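Digeranylgeranylglycerophospholipid reductase (PDB 3ATQ) reduces the double bonds of the geranylgeranyl chains of archaeal glycerophospholipid precursors to give saturated archaeols, using one FAD per subunit. Local coordinates at residues D180-V185 with P271-L276; G215-F220 with D251-D256. One frame throughout, in Å; residues are numbered along the deposited sequence.

Overall arrangement
Both contacts belong to the same mixed sheet of the reductase's catalytic region, with centres about 23 Å apart. Contact 1 (180-185 with 271-276) is at the outermost strand of that sheet, where strand 183-193 starts beside the end of strand 261-271; the side chain of Pro271 lies about 6 Å from the bound dihydroflavin cofactor. Contact 2 (215-220 with 251-256) packs helix 242-253 on strand 216-221 and is nested, along the chain, within the loop that contact 1 closes. The tetradecane connects them: Asp184 of contact 1 and Tyr216, Trp218 and Phe220 of contact 2 all touch it. The two also meet directly, Asp184 OD2 packing 3.9 Å from Gly215 CA.

Contact 1 of 2, residues D180-V185 with P271-L276; sequences DKDADV and PTRRPL. With C14 (tetradecane), chain C.
Two polar groups of Thr272 converge on the backbone carbonyl of Asp182. The amide of Thr272 gives the firm hydrogen bond, N to Asp182 O at 2.8 Å with an N-H...O angle of 160°, and the hydroxyl OG1 stands nearby at a weak 3.3 Å from Asp182 O. Threonine suits this place because its other branch is apolar: CG2 rests against the carboxylate carbon of Asp184, while OG1 shares a water with Asp184 OD1.

These bonds continue an antiparallel pairing at the sheet edge, where strand 183-193 meets the end of strand 261-271: Ala183 and Pro271 form a non-hydrogen-bonded pair, CA to CA 4.2 Å, and the small methyl of Ala183 fits against Pro271 CA.

Charge governs the rest. Asp182 OD2 lies at the edge of the Arg274 guanidinium in a weak salt bridge, 3.5 Å from NH1; Arg352 holds OD1. The Arg273 guanidinium lies face on over that of Arg274, CZ to plane 3.8 Å; Asp182, Asp349 and Glu176 probably offset these like charges. The Arg273 chain bends at chi3 (-81°), bringing NE to Arg274 O, 2.7 Å. A leucine in place of Arg273 would probably leave Arg274 O without its donor, Glu176 without its charged mate, and the water on Asp182 OD2 without its second partner.

Contact 2 of 2, residues G215-F220 with D251-D256; sequences GYWWYF and DKYAPD. With C14 (tetradecane), chain C.
Tyr253, in the last turn of helix 242-253, lays its ring against the indole of Trp217 on strand 216-221. The two form an offset face-to-face stack: the tyrosine ring and the five-membered ring of Trp217 have centroids 4.1 Å apart and planes inclined by 28°. The overlap is carried by one edge of the tyrosine, CD2 lying 3.3 Å from Trp217 CD2 and CE2 crossing toward CD1. Trp217 CB sits over the centre of the same tyrosine face in a CH-pi contact, while the CG methylene of Lys252 covers the opposite face. Large flat side chains suit this junction because they fill the space between helix and sheet, and their polar ends are satisfied too: Tyr253 OH and Trp217 NE1 both bond to Thr211, the first to its hydroxyl and the second to its carbonyl.

Ala254, where the chain leaves the helix, needs only a methyl: its CB meets the edge of the Tyr219 ring, 4.0 Å from CD1. Two residues on, Asp256 receives the phenol. Tyr219 extends with CG anti to the backbone N (chi1 179°), which carries its hydroxyl out to the turn after the helix, and OH donates a very short hydrogen bond of 2.5 Å to Asp256 OD2, with ring and carboxylate planes 41° apart.

Trp217 and Tyr219 thus face the helix, whereas Tyr216, Trp218 and Phe220 touch the tetradecane. This alternation is that of a beta-strand with a helix packed on one face and a hydrophobic ligand pocket on the other, here beside the flavin, which Trp218 and Phe220 also touch.

Contact 1 of 2, residues D180-V185 with P271-L276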
ATOM      1  N   ASP A 180       2.506 -14.091  -7.223  1.00 31.15           N
ATOM      2  CA  ASP A 180       3.493 -14.236  -6.145  1.00 31.69           C
ATOM      3  C   ASP A 180       4.626 -13.224  -6.275  1.00 30.00           C
ATOM      4  O   ASP A 180       5.102 -12.674  -5.280  1.00 29.10           O
ATOM      5  CB  ASP A 180       4.103 -15.653  -6.188  1.00 33.23           C
ATOM      6  CG  ASP A 180       3.198 -16.705  -5.585  1.00 38.03           C
ATOM      7  OD1 ASP A 180       2.251 -16.342  -4.843  1.00 42.53           O
ATOM      8  OD2 ASP A 180       3.437 -17.892  -5.867  1.00 42.58           O
ATOM      9  N   LYS A 181       5.062 -12.972  -7.506  1.00 29.04           N
ATOM     10  CA  LYS A 181       6.161 -12.026  -7.710  1.00 29.42           C
ATOM     11  C   LYS A 181       5.744 -10.542  -7.629  1.00 27.90           C
ATOM     12  O   LYS A 181       6.586  -9.647  -7.755  1.00 27.80           O
ATOM     13  CB  LYS A 181       6.856 -12.294  -9.045  1.00 31.24           C
ATOM     14  CG  LYS A 181       7.651 -13.615  -9.091  1.00 34.84           C
ATOM     15  CD  LYS A 181       8.371 -13.766 -10.431  1.00 38.34           C
ATOM     16  CE  LYS A 181       8.723 -15.220 -10.695  1.00 43.20           C
ATOM     17  NZ  LYS A 181       9.278 -15.437 -12.075  1.00 46.50           N
ATOM     18  N   ASP A 182       4.450 -10.300  -7.428  1.00 26.22           N
ATOM     19  CA  ASP A 182       3.906  -8.942  -7.374  1.00 24.52           C
ATOM     20  C   ASP A 182       3.610  -8.606  -5.928  1.00 23.75           C
ATOM     21  O   ASP A 182       2.839  -7.692  -5.633  1.00 23.03           O
ATOM     22  CB  ASP A 182       2.643  -8.835  -8.223  1.00 23.72           C
ATOM     23  CG  ASP A 182       2.940  -8.721  -9.721  1.00 27.66           C
ATOM     24  OD1 ASP A 182       4.125  -8.622 -10.082  1.00 26.48           O
ATOM     25  OD2 ASP A 182       1.974  -8.697 -10.517  1.00 29.00           O
ATOM     26  N   ALA A 183       4.238  -9.349  -5.022  1.00 23.42           N
ATOM     27  CA  ALA A 183       4.138  -9.018  -3.605  1.00 23.33           C
ATOM     28  C   ALA A 183       5.448  -9.302  -2.898  1.00 24.77           C
ATOM     29  O   ALA A 183       6.273 -10.082  -3.396  1.00 25.66           O
ATOM     30  CB  ALA A 183       3.000  -9.802  -2.960  1.00 22.39           C
ATOM     31  N   ASP A 184       5.631  -8.660  -1.746  1.00 25.09           N
ATOM     32  CA  ASP A 184       6.698  -9.003  -0.817  1.00 26.18           C
ATOM     33  C   ASP A 184       6.124  -9.664   0.430  1.00 26.54           C
ATOM     34  O   ASP A 184       4.925  -9.500   0.754  1.00 26.24           O
ATOM     35  CB  ASP A 184       7.424  -7.746  -0.354  1.00 27.26           C
ATOM     36  CG  ASP A 184       8.414  -7.217  -1.354  1.00 30.55           C
ATOM     37  OD1 ASP A 184       8.459  -7.653  -2.523  1.00 29.28           O
ATOM     38  OD2 ASP A 184       9.177  -6.319  -0.929  1.00 38.24           O
ATOM     39  N   VAL A 185       6.940 -10.449   1.123  1.00 25.27           N
ATOM     40  CA  VAL A 185       6.578 -10.747   2.510  1.00 25.27           C
ATOM     41  C   VAL A 185       7.444  -9.863   3.358  1.00 24.01           C
ATOM     42  O   VAL A 185       8.574  -9.526   2.980  1.00 24.04           O
ATOM     43  CB  VAL A 185       6.675 -12.250   2.905  1.00 26.62           C
ATOM     44  CG1 VAL A 185       5.725 -13.071   2.017  1.00 27.10           C
ATOM     45  CG2 VAL A 185       8.091 -12.765   2.801  1.00 29.72           C
ATOM     46  N   PRO A 271       1.299  -6.239  -0.986  1.00 25.28           N
ATOM     47  CA  PRO A 271       1.235  -6.178  -2.476  1.00 25.33           C
ATOM     48  C   PRO A 271       2.180  -5.106  -3.009  1.00 25.28           C
ATOM     49  O   PRO A 271       2.378  -4.093  -2.345  1.00 25.30           O
ATOM     50  CB  PRO A 271      -0.213  -5.774  -2.766  1.00 25.30           C
ATOM     51  CG  PRO A 271      -0.933  -5.813  -1.427  1.00 27.35           C
ATOM     52  CD  PRO A 271       0.039  -5.843  -0.329  1.00 25.36           C
ATOM     53  N   THR A 272       2.780  -5.300  -4.183  1.00 24.90           N
ATOM     54  CA  THR A 272       3.748  -4.306  -4.683  1.00 25.16           C
ATOM     55  C   THR A 272       3.550  -4.158  -6.183  1.00 25.50           C
ATOM     56  O   THR A 272       4.441  -4.500  -6.964  1.00 28.00           O
ATOM     57  CB  THR A 272       5.260  -4.667  -4.370  1.00 25.42           C
ATOM     58  OG1 THR A 272       5.591  -5.935  -4.944  1.00 25.33           O
ATOM     59  CG2 THR A 272       5.537  -4.750  -2.872  1.00 26.06           C
ATOM     60  N   ARG A 273       2.363  -3.698  -6.579  1.00 23.96           N
ATOM     61  CA  ARG A 273       2.017  -3.633  -7.984  1.00 23.51           C
ATOM     62  C   ARG A 273       1.012  -2.514  -8.251  1.00 23.20           C
ATOM     63  O   ARG A 273       0.497  -1.889  -7.326  1.00 22.95           O
ATOM     64  CB  ARG A 273       1.457  -4.983  -8.446  1.00 23.12           C
ATOM     65  CG  ARG A 273       0.307  -5.547  -7.564  1.00 23.72           C
ATOM     66  CD  ARG A 273      -0.562  -6.488  -8.423  1.00 24.03           C
ATOM     67  NE  ARG A 273      -1.509  -5.733  -9.249  1.00 23.62           N
ATOM     68  CZ  ARG A 273      -2.420  -6.295 -10.040  1.00 25.57           C
ATOM     69  NH1 ARG A 273      -2.477  -7.628 -10.152  1.00 25.33           N
ATOM     70  NH2 ARG A 273      -3.269  -5.532 -10.718  1.00 24.90           N
ATOM     71  N   ARG A 274       0.726  -2.290  -9.522  1.00 23.25           N
ATOM     72  CA  ARG A 274      -0.402  -1.466  -9.957  1.00 23.81           C
ATOM     73  C   ARG A 274      -1.698  -1.898  -9.234  1.00 23.16           C
ATOM     74  O   ARG A 274      -1.824  -3.048  -8.841  1.00 23.41           O
ATOM     75  CB  ARG A 274      -0.579  -1.638 -11.477  1.00 23.71           C
ATOM     76  CG  ARG A 274      -0.902  -3.096 -11.896  1.00 25.25           C
ATOM     77  CD  ARG A 274      -0.364  -3.476 -13.305  1.00 27.76           C
ATOM     78  NE  ARG A 274      -0.636  -4.901 -13.585  1.00 30.09           N
ATOM     79  CZ  ARG A 274      -0.009  -5.945 -13.022  1.00 32.15           C
ATOM     80  NH1 ARG A 274       0.974  -5.785 -12.138  1.00 32.12           N
ATOM     81  NH2 ARG A 274      -0.372  -7.185 -13.340  1.00 32.96           N
ATOM     82  N   PRO A 275      -2.674  -0.990  -9.078  1.00 23.37           N
ATOM     83  CA  PRO A 275      -3.868  -1.430  -8.336  1.00 23.17           C
ATOM     84  C   PRO A 275      -4.698  -2.469  -9.099  1.00 23.31           C
ATOM     85  O   PRO A 275      -4.397  -2.780 -10.256  1.00 23.05           O
ATOM     86  CB  PRO A 275      -4.665  -0.126  -8.121  1.00 22.94           C
ATOM     87  CG  PRO A 275      -4.203   0.805  -9.216  1.00 24.21           C
ATOM     88  CD  PRO A 275      -2.777   0.406  -9.559  1.00 23.35           C
ATOM     89  N   LEU A 276      -5.718  -3.027  -8.454  1.00 23.55           N
ATOM     90  CA  LEU A 276      -6.702  -3.830  -9.198  1.00 25.29           C
ATOM     91  C   LEU A 276      -7.095  -3.144 -10.511  1.00 25.23           C
ATOM     92  O   LEU A 276      -7.364  -1.934 -10.524  1.00 24.44           O
ATOM     93  CB  LEU A 276      -7.961  -4.023  -8.374  1.00 25.55           C
ATOM     94  CG  LEU A 276      -8.153  -5.118  -7.340  1.00 28.54           C
ATOM     95  CD1 LEU A 276      -9.646  -5.130  -6.922  1.00 27.31           C
ATOM     96  CD2 LEU A 276      -7.748  -6.492  -7.828  1.00 26.54           C
TER
HETATM   97  C01 C14 C 502       7.375   6.664   4.339  1.00 50.80           C
HETATM   98  C02 C14 C 502       6.792   5.342   3.877  1.00 49.13           C
HETATM   99  C03 C14 C 502       7.882   4.302   3.642  1.00 49.33           C
HETATM  100  C04 C14 C 502       7.684   3.099   4.548  1.00 47.58           C
HETATM  101  C05 C14 C 502       7.347   1.835   3.779  1.00 46.77           C
HETATM  102  C06 C14 C 502       7.786   0.598   4.556  1.00 45.18           C
HETATM  103  C07 C14 C 502       7.245  -0.671   3.897  1.00 44.72           C
HETATM  104  C08 C14 C 502       8.007  -1.926   4.306  1.00 44.15           C
HETATM  105  C09 C14 C 502       7.953  -3.031   3.245  1.00 44.59           C
HETATM  106  C10 C14 C 502       9.066  -2.879   2.213  1.00 45.14           C
HETATM  107  C11 C14 C 502       8.917  -3.836   1.039  1.00 46.24           C
HETATM  108  C12 C14 C 502       8.727  -3.111  -0.299  1.00 46.81           C
HETATM  109  C13 C14 C 502      10.016  -2.978  -1.107  1.00 46.62           C
HETATM  110  C14 C14 C 502       9.811  -3.186  -2.596  1.00 49.62           C
HETATM  111  O   HOH W   1      -0.540  -9.751  -9.855  1.00 26.38           O
HETATM  112  O   HOH W   2       7.739  -7.597  -5.235  1.00 30.84           O

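Contact 2 of 2, residues G215-F220 with D251-D256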
ATOM      1  N   GLY A 215      13.554  -6.475  -1.824  1.00 27.00           N
ATOM      2  CA  GLY A 215      12.965  -5.527  -0.877  1.00 25.66           C
ATOM      3  C   GLY A 215      14.062  -4.687  -0.241  1.00 25.83           C
ATOM      4  O   GLY A 215      14.965  -4.210  -0.938  1.00 26.23           O
ATOM      5  N   TYR A 216      13.968  -4.461   1.070  1.00 24.55           N
ATOM      6  CA  TYR A 216      15.021  -3.759   1.794  1.00 25.05           C
ATOM      7  C   TYR A 216      14.880  -3.978   3.276  1.00 25.13           C
ATOM      8  O   TYR A 216      13.859  -4.505   3.725  1.00 23.85           O
ATOM      9  CB  TYR A 216      15.048  -2.268   1.474  1.00 25.77           C
ATOM     10  CG  TYR A 216      13.776  -1.499   1.750  1.00 25.60           C
ATOM     11  CD1 TYR A 216      13.440  -1.109   3.056  1.00 26.79           C
ATOM     12  CD2 TYR A 216      12.935  -1.106   0.698  1.00 29.42           C
ATOM     13  CE1 TYR A 216      12.278  -0.358   3.312  1.00 29.50           C
ATOM     14  CE2 TYR A 216      11.761  -0.357   0.951  1.00 30.14           C
ATOM     15  CZ  TYR A 216      11.455   0.011   2.274  1.00 31.11           C
ATOM     16  OH  TYR A 216      10.312   0.748   2.577  1.00 33.29           O
ATOM     17  N   TRP A 217      15.921  -3.595   4.004  1.00 24.90           N
ATOM     18  CA  TRP A 217      15.908  -3.568   5.459  1.00 25.78           C
ATOM     19  C   TRP A 217      15.599  -2.162   5.918  1.00 25.36           C
ATOM     20  O   TRP A 217      15.987  -1.189   5.274  1.00 25.98           O
ATOM     21  CB  TRP A 217      17.289  -3.954   6.008  1.00 25.77           C
ATOM     22  CG  TRP A 217      17.493  -5.414   6.256  1.00 26.27           C
ATOM     23  CD1 TRP A 217      17.916  -6.354   5.352  1.00 25.19           C
ATOM     24  CD2 TRP A 217      17.298  -6.099   7.489  1.00 25.94           C
ATOM     25  NE1 TRP A 217      18.005  -7.582   5.951  1.00 26.66           N
ATOM     26  CE2 TRP A 217      17.639  -7.451   7.271  1.00 27.10           C
ATOM     27  CE3 TRP A 217      16.882  -5.694   8.769  1.00 26.74           C
ATOM     28  CZ2 TRP A 217      17.565  -8.403   8.274  1.00 27.14           C
ATOM     29  CZ3 TRP A 217      16.820  -6.635   9.770  1.00 27.05           C
ATOM     30  CH2 TRP A 217      17.150  -7.982   9.518  1.00 27.70           C
ATOM     31  N   TRP A 218      14.952  -2.035   7.068  1.00 25.93           N
ATOM     32  CA  TRP A 218      14.689  -0.725   7.604  1.00 25.35           C
ATOM     33  C   TRP A 218      14.893  -0.633   9.091  1.00 26.10           C
ATOM     34  O   TRP A 218      14.851  -1.620   9.789  1.00 26.67           O
ATOM     35  CB  TRP A 218      13.271  -0.248   7.248  1.00 25.14           C
ATOM     36  CG  TRP A 218      12.153  -0.897   7.999  1.00 24.82           C
ATOM     37  CD1 TRP A 218      11.678  -0.567   9.253  1.00 25.88           C
ATOM     38  CD2 TRP A 218      11.322  -1.954   7.521  1.00 23.14           C
ATOM     39  NE1 TRP A 218      10.614  -1.390   9.585  1.00 26.86           N
ATOM     40  CE2 TRP A 218      10.370  -2.238   8.531  1.00 25.10           C
ATOM     41  CE3 TRP A 218      11.279  -2.682   6.331  1.00 22.80           C
ATOM     42  CZ2 TRP A 218       9.393  -3.231   8.387  1.00 24.37           C
ATOM     43  CZ3 TRP A 218      10.299  -3.677   6.189  1.00 23.08           C
ATOM     44  CH2 TRP A 218       9.384  -3.944   7.213  1.00 22.94           C
ATOM     45  N   TYR A 219      15.102   0.593   9.546  1.00 26.27           N
ATOM     46  CA  TYR A 219      15.316   0.907  10.943  1.00 26.95           C
ATOM     47  C   TYR A 219      14.545   2.225  11.136  1.00 27.58           C
ATOM     48  O   TYR A 219      15.030   3.288  10.750  1.00 28.41           O
ATOM     49  CB  TYR A 219      16.832   1.053  11.159  1.00 27.52           C
ATOM     50  CG  TYR A 219      17.313   1.418  12.549  1.00 29.40           C
ATOM     51  CD1 TYR A 219      17.813   0.438  13.415  1.00 33.10           C
ATOM     52  CD2 TYR A 219      17.322   2.741  12.977  1.00 32.35           C
ATOM     53  CE1 TYR A 219      18.295   0.779  14.702  1.00 35.25           C
ATOM     54  CE2 TYR A 219      17.797   3.089  14.245  1.00 32.83           C
ATOM     55  CZ  TYR A 219      18.274   2.106  15.097  1.00 36.34           C
ATOM     56  OH  TYR A 219      18.751   2.465  16.356  1.00 38.62           O
ATOM     57  N   PHE A 220      13.326   2.140  11.690  1.00 26.97           N
ATOM     58  CA  PHE A 220      12.428   3.301  11.822  1.00 26.09           C
ATOM     59  C   PHE A 220      12.301   3.664  13.308  1.00 26.99           C
ATOM     60  O   PHE A 220      11.569   2.999  14.032  1.00 26.25           O
ATOM     61  CB  PHE A 220      11.015   3.012  11.292  1.00 25.57           C
ATOM     62  CG  PHE A 220      10.918   2.805   9.780  1.00 23.59           C
ATOM     63  CD1 PHE A 220      11.999   3.042   8.931  1.00 23.60           C
ATOM     64  CD2 PHE A 220       9.696   2.387   9.222  1.00 23.92           C
ATOM     65  CE1 PHE A 220      11.875   2.855   7.507  1.00 23.50           C
ATOM     66  CE2 PHE A 220       9.556   2.197   7.823  1.00 24.26           C
ATOM     67  CZ  PHE A 220      10.645   2.438   6.967  1.00 25.46           C
ATOM     68  N   ASP A 251      21.858  -7.961  13.320  1.00 36.73           N
ATOM     69  CA  ASP A 251      23.038  -7.332  13.937  1.00 38.48           C
ATOM     70  C   ASP A 251      23.732  -6.315  13.034  1.00 37.98           C
ATOM     71  O   ASP A 251      24.327  -5.343  13.518  1.00 38.67           O
ATOM     72  CB  ASP A 251      24.039  -8.408  14.400  1.00 39.40           C
ATOM     73  CG  ASP A 251      23.519  -9.241  15.575  1.00 44.16           C
ATOM     74  OD1 ASP A 251      22.612  -8.778  16.309  1.00 48.32           O
ATOM     75  OD2 ASP A 251      24.031 -10.366  15.784  1.00 48.24           O
ATOM     76  N   LYS A 252      23.656  -6.538  11.723  1.00 36.90           N
ATOM     77  CA  LYS A 252      24.267  -5.639  10.766  1.00 37.32           C
ATOM     78  C   LYS A 252      23.542  -4.292  10.733  1.00 36.66           C
ATOM     79  O   LYS A 252      24.175  -3.249  10.603  1.00 36.43           O
ATOM     80  CB  LYS A 252      24.317  -6.276   9.375  1.00 37.09           C
ATOM     81  CG  LYS A 252      24.905  -5.380   8.321  1.00 38.73           C
ATOM     82  CD  LYS A 252      24.886  -6.042   6.954  1.00 42.00           C
ATOM     83  CE  LYS A 252      25.714  -5.215   5.967  1.00 44.38           C
ATOM     84  NZ  LYS A 252      25.791  -5.882   4.632  1.00 47.81           N
ATOM     85  N   TYR A 253      22.221  -4.331  10.890  1.00 35.43           N
ATOM     86  CA  TYR A 253      21.367  -3.157  10.734  1.00 34.96           C
ATOM     87  C   TYR A 253      20.921  -2.520  12.042  1.00 35.54           C
ATOM     88  O   TYR A 253      20.590  -1.327  12.081  1.00 36.45           O
ATOM     89  CB  TYR A 253      20.157  -3.525   9.872  1.00 33.66           C
ATOM     90  CG  TYR A 253      20.617  -4.008   8.516  1.00 32.97           C
ATOM     91  CD1 TYR A 253      21.290  -3.144   7.654  1.00 32.20           C
ATOM     92  CD2 TYR A 253      20.434  -5.326   8.120  1.00 31.67           C
ATOM     93  CE1 TYR A 253      21.753  -3.571   6.421  1.00 31.42           C
ATOM     94  CE2 TYR A 253      20.901  -5.769   6.878  1.00 30.69           C
ATOM     95  CZ  TYR A 253      21.557  -4.881   6.047  1.00 32.01           C
ATOM     96  OH  TYR A 253      22.002  -5.301   4.825  1.00 32.58           O
ATOM     97  N   ALA A 254      20.914  -3.303  13.109  1.00 35.45           N
ATOM     98  CA  ALA A 254      20.468  -2.808  14.403  1.00 36.12           C
ATOM     99  C   ALA A 254      21.354  -3.403  15.492  1.00 37.42           C
ATOM    100  O   ALA A 254      20.882  -4.192  16.305  1.00 37.32           O
ATOM    101  CB  ALA A 254      18.998  -3.174  14.632  1.00 35.64           C
ATOM    102  N   PRO A 255      22.652  -3.037  15.499  1.00 38.88           N
ATOM    103  CA  PRO A 255      23.563  -3.615  16.496  1.00 39.96           C
ATOM    104  C   PRO A 255      23.252  -3.138  17.915  1.00 41.17           C
ATOM    105  O   PRO A 255      23.812  -3.659  18.873  1.00 41.47           O
ATOM    106  CB  PRO A 255      24.935  -3.099  16.053  1.00 40.72           C
ATOM    107  CG  PRO A 255      24.659  -1.837  15.320  1.00 40.19           C
ATOM    108  CD  PRO A 255      23.336  -2.066  14.620  1.00 38.89           C
ATOM    109  N   ASP A 256      22.339  -2.177  18.023  1.00 41.42           N
ATOM    110  CA  ASP A 256      22.077  -1.412  19.244  1.00 42.24           C
ATOM    111  C   ASP A 256      20.792  -1.823  19.966  1.00 42.12           C
ATOM    112  O   ASP A 256      20.460  -1.253  21.009  1.00 42.23           O
ATOM    113  CB  ASP A 256      21.976   0.075  18.879  1.00 42.80           C
ATOM    114  CG  ASP A 256      20.911   0.348  17.800  1.00 43.61           C
ATOM    115  OD1 ASP A 256      20.984  -0.260  16.715  1.00 43.10           O
ATOM    116  OD2 ASP A 256      20.000   1.166  18.040  1.00 45.73           O
TER
HETATM  117  C01 C14 C 502       7.375   6.664   4.339  1.00 50.80           C
HETATM  118  C02 C14 C 502       6.792   5.342   3.877  1.00 49.13           C
HETATM  119  C03 C14 C 502       7.882   4.302   3.642  1.00 49.33           C
HETATM  120  C04 C14 C 502       7.684   3.099   4.548  1.00 47.58           C
HETATM  121  C05 C14 C 502       7.347   1.835   3.779  1.00 46.77           C
HETATM  122  C06 C14 C 502       7.786   0.598   4.556  1.00 45.18           C
HETATM  123  C07 C14 C 502       7.245  -0.671   3.897  1.00 44.72           C
HETATM  124  C08 C14 C 502       8.007  -1.926   4.306  1.00 44.15           C
HETATM  125  C09 C14 C 502       7.953  -3.031   3.245  1.00 44.59           C
HETATM  126  C10 C14 C 502       9.066  -2.879   2.213  1.00 45.14           C
HETATM  127  C11 C14 C 502       8.917  -3.836   1.039  1.00 46.24           C
HETATM  128  C12 C14 C 502       8.727  -3.111  -0.299  1.00 46.81           C
HETATM  129  C13 C14 C 502      10.016  -2.978  -1.107  1.00 46.62           C
HETATM  130  C14 C14 C 502       9.811  -3.186  -2.596  1.00 49.62           C